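PDB 5O34: enoyl-CoA hydratase carB homologue from Streptomyces cattleya, which probably acts as a lyase in the biosynthesis of the antibiotic thienamycin, as a CarB-like member of the crotonase (enoyl-CoA hydratase/isomerase) family. Local coordinates for residues A[137-142]-A[247-252]; A[54-59]-A[88-93]. All blocks are in the same frame, centred on the assembly; numbering follows the deposited sequence.

Contact 1: A[137-142]-A[247-252]; sequences AISKPV and AVQSTR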
ATOM      1  N   ALA A 137      15.634  -2.087  11.364  1.00 50.09           N
ATOM      2  CA  ALA A 137      16.012  -0.892  12.147  1.00 50.20           C
ATOM      3  C   ALA A 137      17.470  -0.411  11.985  1.00 54.65           C
ATOM      4  O   ALA A 137      17.739   0.735  12.345  1.00 54.92           O
ATOM      5  CB  ALA A 137      15.687  -1.078  13.621  1.00 50.66           C
ATOM      6  N   ILE A 138      18.394  -1.238  11.442  1.00 51.29           N
ATOM      7  CA  ILE A 138      19.800  -0.810  11.254  1.00 51.91           C
ATOM      8  C   ILE A 138      19.890   0.359  10.253  1.00 57.82           C
ATOM      9  O   ILE A 138      19.001   0.512   9.412  1.00 58.56           O
ATOM     10  CB  ILE A 138      20.811  -1.961  10.929  1.00 55.25           C
ATOM     11  CG1 ILE A 138      20.518  -2.674   9.580  1.00 56.18           C
ATOM     12  CG2 ILE A 138      20.921  -2.971  12.085  1.00 55.40           C
ATOM     13  CD1 ILE A 138      21.816  -3.097   8.827  1.00 63.83           C
ATOM     14  N   SER A 139      20.922   1.209  10.381  1.00 54.16           N
ATOM     15  CA  SER A 139      21.088   2.383   9.524  1.00 54.03           C
ATOM     16  C   SER A 139      21.617   2.067   8.102  1.00 56.84           C
ATOM     17  O   SER A 139      21.521   2.920   7.218  1.00 55.51           O
ATOM     18  CB  SER A 139      21.960   3.430  10.215  1.00 58.20           C
ATOM     19  OG  SER A 139      23.339   3.111  10.115  1.00 68.38           O
ATOM     20  N   LYS A 140      22.163   0.854   7.894  1.00 53.16           N
ATOM     21  CA  LYS A 140      22.729   0.420   6.613  1.00 53.12           C
ATOM     22  C   LYS A 140      21.685  -0.249   5.702  1.00 55.83           C
ATOM     23  O   LYS A 140      20.957  -1.129   6.178  1.00 55.17           O
ATOM     24  CB  LYS A 140      23.902  -0.577   6.834  1.00 55.72           C
ATOM     25  CG  LYS A 140      24.865  -0.260   7.990  1.00 62.40           C
ATOM     26  CD  LYS A 140      25.778   0.921   7.681  1.00 67.08           C
ATOM     27  CE  LYS A 140      26.516   1.395   8.902  1.00 66.24           C
ATOM     28  NZ  LYS A 140      27.842   0.753   9.002  1.00 72.54           N
ATOM     29  N   PRO A 141      21.659   0.062   4.379  1.00 51.87           N
ATOM     30  CA  PRO A 141      20.729  -0.640   3.481  1.00 51.24           C
ATOM     31  C   PRO A 141      21.138  -2.096   3.320  1.00 54.66           C
ATOM     32  O   PRO A 141      22.325  -2.421   3.357  1.00 54.18           O
ATOM     33  CB  PRO A 141      20.867   0.108   2.148  1.00 53.02           C
ATOM     34  CG  PRO A 141      21.540   1.365   2.476  1.00 57.86           C
ATOM     35  CD  PRO A 141      22.441   1.064   3.633  1.00 53.74           C
ATOM     36  N   VAL A 142      20.145  -2.970   3.171  1.00 51.02           N
ATOM     37  CA  VAL A 142      20.345  -4.409   3.031  1.00 50.68           C
ATOM     38  C   VAL A 142      19.712  -4.866   1.720  1.00 54.03           C
ATOM     39  O   VAL A 142      18.546  -4.572   1.465  1.00 53.70           O
ATOM     40  CB  VAL A 142      19.782  -5.194   4.254  1.00 54.46           C
ATOM     41  CG1 VAL A 142      20.181  -6.665   4.200  1.00 54.09           C
ATOM     42  CG2 VAL A 142      20.228  -4.566   5.575  1.00 54.26           C
ATOM     43  N   ALA A 247      23.832  10.691   4.296  1.00 59.55           N
ATOM     44  CA  ALA A 247      22.592  10.841   3.528  1.00 58.93           C
ATOM     45  C   ALA A 247      21.702   9.583   3.574  1.00 61.25           C
ATOM     46  O   ALA A 247      20.510   9.686   3.860  1.00 61.20           O
ATOM     47  CB  ALA A 247      22.922  11.187   2.084  1.00 59.70           C
ATOM     48  N   VAL A 248      22.296   8.414   3.308  1.00 55.75           N
ATOM     49  CA  VAL A 248      21.626   7.117   3.280  1.00 55.27           C
ATOM     50  C   VAL A 248      21.257   6.650   4.700  1.00 61.02           C
ATOM     51  O   VAL A 248      20.133   6.197   4.929  1.00 61.28           O
ATOM     52  CB  VAL A 248      22.504   6.070   2.518  1.00 58.19           C
ATOM     53  CG1 VAL A 248      21.957   4.667   2.662  1.00 57.37           C
ATOM     54  CG2 VAL A 248      22.646   6.422   1.038  1.00 57.94           C
ATOM     55  N   GLN A 249      22.207   6.771   5.641  1.00 58.50           N
ATOM     56  CA  GLN A 249      22.086   6.310   7.024  1.00 57.83           C
ATOM     57  C   GLN A 249      21.205   7.193   7.917  1.00 61.68           C
ATOM     58  O   GLN A 249      20.765   6.714   8.958  1.00 61.82           O
ATOM     59  CB  GLN A 249      23.472   6.085   7.638  1.00 58.66           C
ATOM     60  CG  GLN A 249      24.216   4.919   6.955  1.00 60.42           C
ATOM     61  CD  GLN A 249      25.687   4.773   7.284  1.00 69.10           C
ATOM     62  OE1 GLN A 249      26.458   4.207   6.506  1.00 64.74           O
ATOM     63  NE2 GLN A 249      26.104   5.213   8.460  1.00 57.05           N
ATOM     64  N   SER A 250      20.909   8.441   7.508  1.00 58.55           N
ATOM     65  CA  SER A 250      19.996   9.322   8.248  1.00 58.28           C
ATOM     66  C   SER A 250      18.565   9.149   7.700  1.00 61.35           C
ATOM     67  O   SER A 250      17.631   9.742   8.244  1.00 61.74           O
ATOM     68  CB  SER A 250      20.411  10.786   8.111  1.00 63.15           C
ATOM     69  OG  SER A 250      21.710  11.034   8.621  1.00 76.66           O
ATOM     70  N   THR A 251      18.403   8.362   6.613  1.00 56.26           N
ATOM     71  CA  THR A 251      17.124   8.121   5.930  1.00 55.13           C
ATOM     72  C   THR A 251      16.561   6.723   6.221  1.00 57.89           C
ATOM     73  O   THR A 251      15.425   6.613   6.679  1.00 57.49           O
ATOM     74  CB  THR A 251      17.258   8.410   4.411  1.00 57.26           C
ATOM     75  OG1 THR A 251      17.695   9.756   4.215  1.00 55.58           O
ATOM     76  CG2 THR A 251      15.954   8.203   3.656  1.00 55.84           C
ATOM     77  N   ARG A 252      17.353   5.669   5.935  1.00 54.19           N
ATOM     78  CA  ARG A 252      17.001   4.256   6.093  1.00 54.21           C
ATOM     79  C   ARG A 252      16.293   3.931   7.434  1.00 59.66           C
ATOM     80  O   ARG A 252      15.202   3.349   7.388  1.00 58.88           O
ATOM     81  CB  ARG A 252      18.241   3.364   5.870  1.00 53.27           C
ATOM     82  CG  ARG A 252      17.938   1.970   5.333  1.00 56.53           C
ATOM     83  CD  ARG A 252      17.947   0.937   6.431  1.00 52.59           C
ATOM     84  NE  ARG A 252      17.592  -0.385   5.925  1.00 48.37           N
ATOM     85  CZ  ARG A 252      17.396  -1.456   6.684  1.00 58.39           C
ATOM     86  NH1 ARG A 252      17.526  -1.380   8.003  1.00 54.71           N
ATOM     87  NH2 ARG A 252      17.069  -2.615   6.131  1.00 37.77           N
TER
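Arg252 NH1 donates to Ile138 O across 2.8 Å, the one hydrogen bond between the two segments. The contact belongs to the crotonase fold: residues 137-142 join helix 120-137 to strand 142-146, while residues 247-252 lead from helix 245-249 to helix 252-273. The bond is bent, with an angle of 149° at the hydrogen, and the carbonyl oxygen sits 18° out of the guanidinium plane. Arg252 CG is anti to the backbone N, and the turn at chi2 (-100°) carries CD in until it lies 3.2 Å from Ile138 O. Lys140 O lies 3.4 Å above one face of the guanidinium, displaced toward its rim; its approach to NE is too poorly angled for a hydrogen bond. NE is instead paired with Asp162, and NH2 with Val135 O, so the cation meets carbonyls at the end of helix 120-137, an environment that would be expected to favour its charge.

Ser139 O faces the other part of the contact, receiving a CA-H...O approach from Gln249 CA and lying 3.4 Å from Gln249 CG. Gln249 then extends beyond CG, and its amide crosses the bent Lys140 chain, with OE1 3.6 Å from Lys140 CD. Both polar ends of the loop are held around the end of helix 71-86: Ser139 OG by Asp85, Lys140 NZ by Leu84 O and, just beyond, Val90 O. Phe177 of the second subunit packs on Val248, and Thr251 OG1, bonded to Ala247 O, also meets Cys183 N of that subunit, placing the turn at the subunit interface. Pro141 meets Val248 at about a right angle, its CG tightly set 3.3 Å from Val248 CG1.

Contact 2: A[54-59]-A[88-93]; sequences GIALAE and EKVRCV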
ATOM      1  N   GLY A  54      32.965  -1.132   0.649  1.00 75.69           N
ATOM      2  CA  GLY A  54      32.090  -0.811   1.764  1.00 73.40           C
ATOM      3  C   GLY A  54      31.024  -1.891   1.837  1.00 72.23           C
ATOM      4  O   GLY A  54      30.090  -1.796   2.631  1.00 71.54           O
ATOM      5  N   ILE A  55      31.167  -2.935   0.994  1.00 66.32           N
ATOM      6  CA  ILE A  55      30.225  -4.048   0.862  1.00 65.39           C
ATOM      7  C   ILE A  55      30.571  -5.236   1.757  1.00 68.87           C
ATOM      8  O   ILE A  55      31.685  -5.752   1.701  1.00 69.36           O
ATOM      9  CB  ILE A  55      30.064  -4.492  -0.625  1.00 68.03           C
ATOM     10  CG1 ILE A  55      29.775  -3.291  -1.553  1.00 68.19           C
ATOM     11  CG2 ILE A  55      29.013  -5.615  -0.787  1.00 68.58           C
ATOM     12  CD1 ILE A  55      30.110  -3.528  -3.054  1.00 73.39           C
ATOM     13  N   ALA A  56      29.584  -5.700   2.531  1.00 63.88           N
ATOM     14  CA  ALA A  56      29.688  -6.874   3.375  1.00 63.13           C
ATOM     15  C   ALA A  56      28.683  -7.886   2.832  1.00 66.86           C
ATOM     16  O   ALA A  56      27.485  -7.603   2.798  1.00 66.77           O
ATOM     17  CB  ALA A  56      29.357  -6.519   4.818  1.00 63.75           C
ATOM     18  N   LEU A  57      29.175  -9.026   2.337  1.00 63.41           N
ATOM     19  CA  LEU A  57      28.338 -10.091   1.804  1.00 63.09           C
ATOM     20  C   LEU A  57      28.127 -11.129   2.891  1.00 66.83           C
ATOM     21  O   LEU A  57      29.073 -11.801   3.296  1.00 67.41           O
ATOM     22  CB  LEU A  57      28.950 -10.705   0.516  1.00 63.20           C
ATOM     23  CG  LEU A  57      28.396 -12.053  -0.025  1.00 68.02           C
ATOM     24  CD1 LEU A  57      26.905 -11.982  -0.327  1.00 68.48           C
ATOM     25  CD2 LEU A  57      29.114 -12.452  -1.289  1.00 70.79           C
ATOM     26  N   ALA A  58      26.886 -11.228   3.382  1.00 62.93           N
ATOM     27  CA  ALA A  58      26.473 -12.187   4.399  1.00 62.80           C
ATOM     28  C   ALA A  58      25.846 -13.370   3.668  1.00 67.78           C
ATOM     29  O   ALA A  58      25.034 -13.177   2.763  1.00 67.39           O
ATOM     30  CB  ALA A  58      25.472 -11.548   5.351  1.00 63.38           C
ATOM     31  N   GLU A  59      26.256 -14.591   4.032  1.00 65.51           N
ATOM     32  CA  GLU A  59      25.834 -15.824   3.372  1.00 65.47           C
ATOM     33  C   GLU A  59      25.235 -16.813   4.360  1.00 70.00           C
ATOM     34  O   GLU A  59      25.658 -16.862   5.513  1.00 70.46           O
ATOM     35  CB  GLU A  59      27.063 -16.447   2.710  1.00 66.83           C
ATOM     36  CG  GLU A  59      26.824 -17.153   1.389  1.00 79.29           C
ATOM     37  CD  GLU A  59      28.101 -17.672   0.744  1.00 95.61           C
ATOM     38  OE1 GLU A  59      29.205 -17.367   1.254  1.00 73.27           O
ATOM     39  OE2 GLU A  59      27.993 -18.380  -0.283  1.00 92.55           O
ATOM     40  N   GLU A  88      31.899   1.346  10.708  1.00 74.75           N
ATOM     41  CA  GLU A  88      31.787   2.486   9.794  1.00 75.56           C
ATOM     42  C   GLU A  88      32.452   2.238   8.418  1.00 78.39           C
ATOM     43  O   GLU A  88      32.185   2.985   7.469  1.00 78.93           O
ATOM     44  CB  GLU A  88      32.261   3.801  10.451  1.00 77.64           C
ATOM     45  CG  GLU A  88      31.876   5.096   9.720  1.00 94.42           C
ATOM     46  CD  GLU A  88      30.454   5.333   9.209  1.00126.24           C
ATOM     47  OE1 GLU A  88      29.662   4.369   9.079  1.00129.79           O
ATOM     48  OE2 GLU A  88      30.153   6.504   8.884  1.00124.39           O
ATOM     49  N   LYS A  89      33.234   1.154   8.279  1.00 74.24           N
ATOM     50  CA  LYS A  89      33.825   0.804   6.983  1.00 73.88           C
ATOM     51  C   LYS A  89      32.779   0.137   6.048  1.00 75.75           C
ATOM     52  O   LYS A  89      33.004   0.055   4.842  1.00 74.95           O
ATOM     53  CB  LYS A  89      35.089  -0.053   7.156  1.00 76.96           C
ATOM     54  CG  LYS A  89      36.259   0.732   7.743  1.00 93.37           C
ATOM     55  CD  LYS A  89      37.492  -0.131   7.934  1.00102.85           C
ATOM     56  CE  LYS A  89      38.650   0.676   8.473  1.00114.57           C
ATOM     57  NZ  LYS A  89      39.823  -0.179   8.792  1.00122.52           N
ATOM     58  N   VAL A  90      31.620  -0.285   6.614  1.00 70.04           N
ATOM     59  CA  VAL A  90      30.494  -0.909   5.910  1.00 68.68           C
ATOM     60  C   VAL A  90      29.452   0.167   5.546  1.00 69.88           C
ATOM     61  O   VAL A  90      29.032   0.940   6.413  1.00 69.75           O
ATOM     62  CB  VAL A  90      29.866  -2.061   6.755  1.00 72.50           C
ATOM     63  CG1 VAL A  90      28.621  -2.646   6.086  1.00 72.25           C
ATOM     64  CG2 VAL A  90      30.887  -3.159   7.037  1.00 72.18           C
ATOM     65  N   ARG A  91      29.053   0.217   4.266  1.00 64.25           N
ATOM     66  CA  ARG A  91      28.049   1.165   3.776  1.00 63.25           C
ATOM     67  C   ARG A  91      26.826   0.465   3.171  1.00 64.85           C
ATOM     68  O   ARG A  91      25.746   1.056   3.138  1.00 64.75           O
ATOM     69  CB  ARG A  91      28.658   2.202   2.828  1.00 63.02           C
ATOM     70  CG  ARG A  91      29.309   3.354   3.597  1.00 69.31           C
ATOM     71  CD  ARG A  91      29.985   4.409   2.721  1.00 75.04           C
ATOM     72  NE  ARG A  91      30.940   3.845   1.764  1.00 83.00           N
ATOM     73  CZ  ARG A  91      32.149   3.380   2.069  1.00 98.83           C
ATOM     74  NH1 ARG A  91      32.572   3.379   3.329  1.00 90.56           N
ATOM     75  NH2 ARG A  91      32.936   2.896   1.121  1.00 87.61           N
ATOM     76  N   CYS A  92      26.984  -0.807   2.753  1.00 59.66           N
ATOM     77  CA  CYS A  92      25.904  -1.630   2.212  1.00 58.96           C
ATOM     78  C   CYS A  92      26.096  -3.095   2.574  1.00 60.46           C
ATOM     79  O   CYS A  92      27.228  -3.572   2.625  1.00 60.35           O
ATOM     80  CB  CYS A  92      25.751  -1.443   0.704  1.00 59.64           C
ATOM     81  SG  CYS A  92      24.132  -1.960   0.054  1.00 63.60           S
ATOM     82  N   VAL A  93      24.978  -3.806   2.811  1.00 55.05           N
ATOM     83  CA  VAL A  93      24.934  -5.232   3.167  1.00 53.79           C
ATOM     84  C   VAL A  93      24.202  -6.016   2.066  1.00 59.41           C
ATOM     85  O   VAL A  93      23.167  -5.560   1.580  1.00 59.74           O
ATOM     86  CB  VAL A  93      24.236  -5.454   4.537  1.00 56.25           C
ATOM     87  CG1 VAL A  93      24.273  -6.913   4.960  1.00 55.41           C
ATOM     88  CG2 VAL A  93      24.820  -4.553   5.625  1.00 55.93           C
TER
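Gly54 has phi 116° and psi 6°, and with this pair of torsions its carbonyl oxygen faces residues 88-93, where it accepts from two successive backbone amides. A CB at such angles would press against the carbonyl oxygen of the preceding residue, which calls for glycine. The double bond begins the parallel pairing of strands 55-59 and 92-96 in the crotonase core sheet, a beta-alpha-beta crossover whose connection includes helix 71-86. Arg91 N lies in the carbonyl plane, on a lone pair of Gly54 O, at 2.8 Å with a nearly straight angle of 170°. Cys92 N approaches the same oxygen from above that plane, at the longer distance of 3.3 Å. Ala56 N then donates to Cys92 O at 3.2 Å, setting Ile55 opposite Cys92 and Ala56 opposite Val93.

Gly54 CA sits over one face of the Arg91 guanidinium, offset toward its rim and 3.9 Å from NH2, while Arg91 NE is held by Ser241 O. The same CA makes a CA-H...O contact of 3.3 Å with Lys89 O.

The paired side chains alternate between the two faces: Ile55 and Cys92 project toward helix 229-242, whereas Ala56 and Val93 project toward Leu84 of helix 71-86. On that second side, Val90 CG1, anti to the backbone N, comes within 4.1 Å of Ala56 CB. Val93 CG1 lies 3.9 Å from Ala56 O.

Both contacts are largely buried, and their centres lie about 12 Å apart. They meet through neighbouring strands: strand 92-96, paired in contact 2, lies beside strand 142-146, which begins in contact 1. Pro141 O is 3.0 Å from Val93 N, a probable backbone hydrogen bond, and Pro141 CD packs 3.3 Å from Arg91 O. Helix 71-86 serves both, touching Ile138 and Val142 as well as Ala56 and Val93. Their chemistry differs with position. Contact 2 is backbone pairing inside a sheet, untouched by other chains of the assembly; contact 1 joins a loop to the turn between two helices mainly through an arginine, and extends to the second subunit.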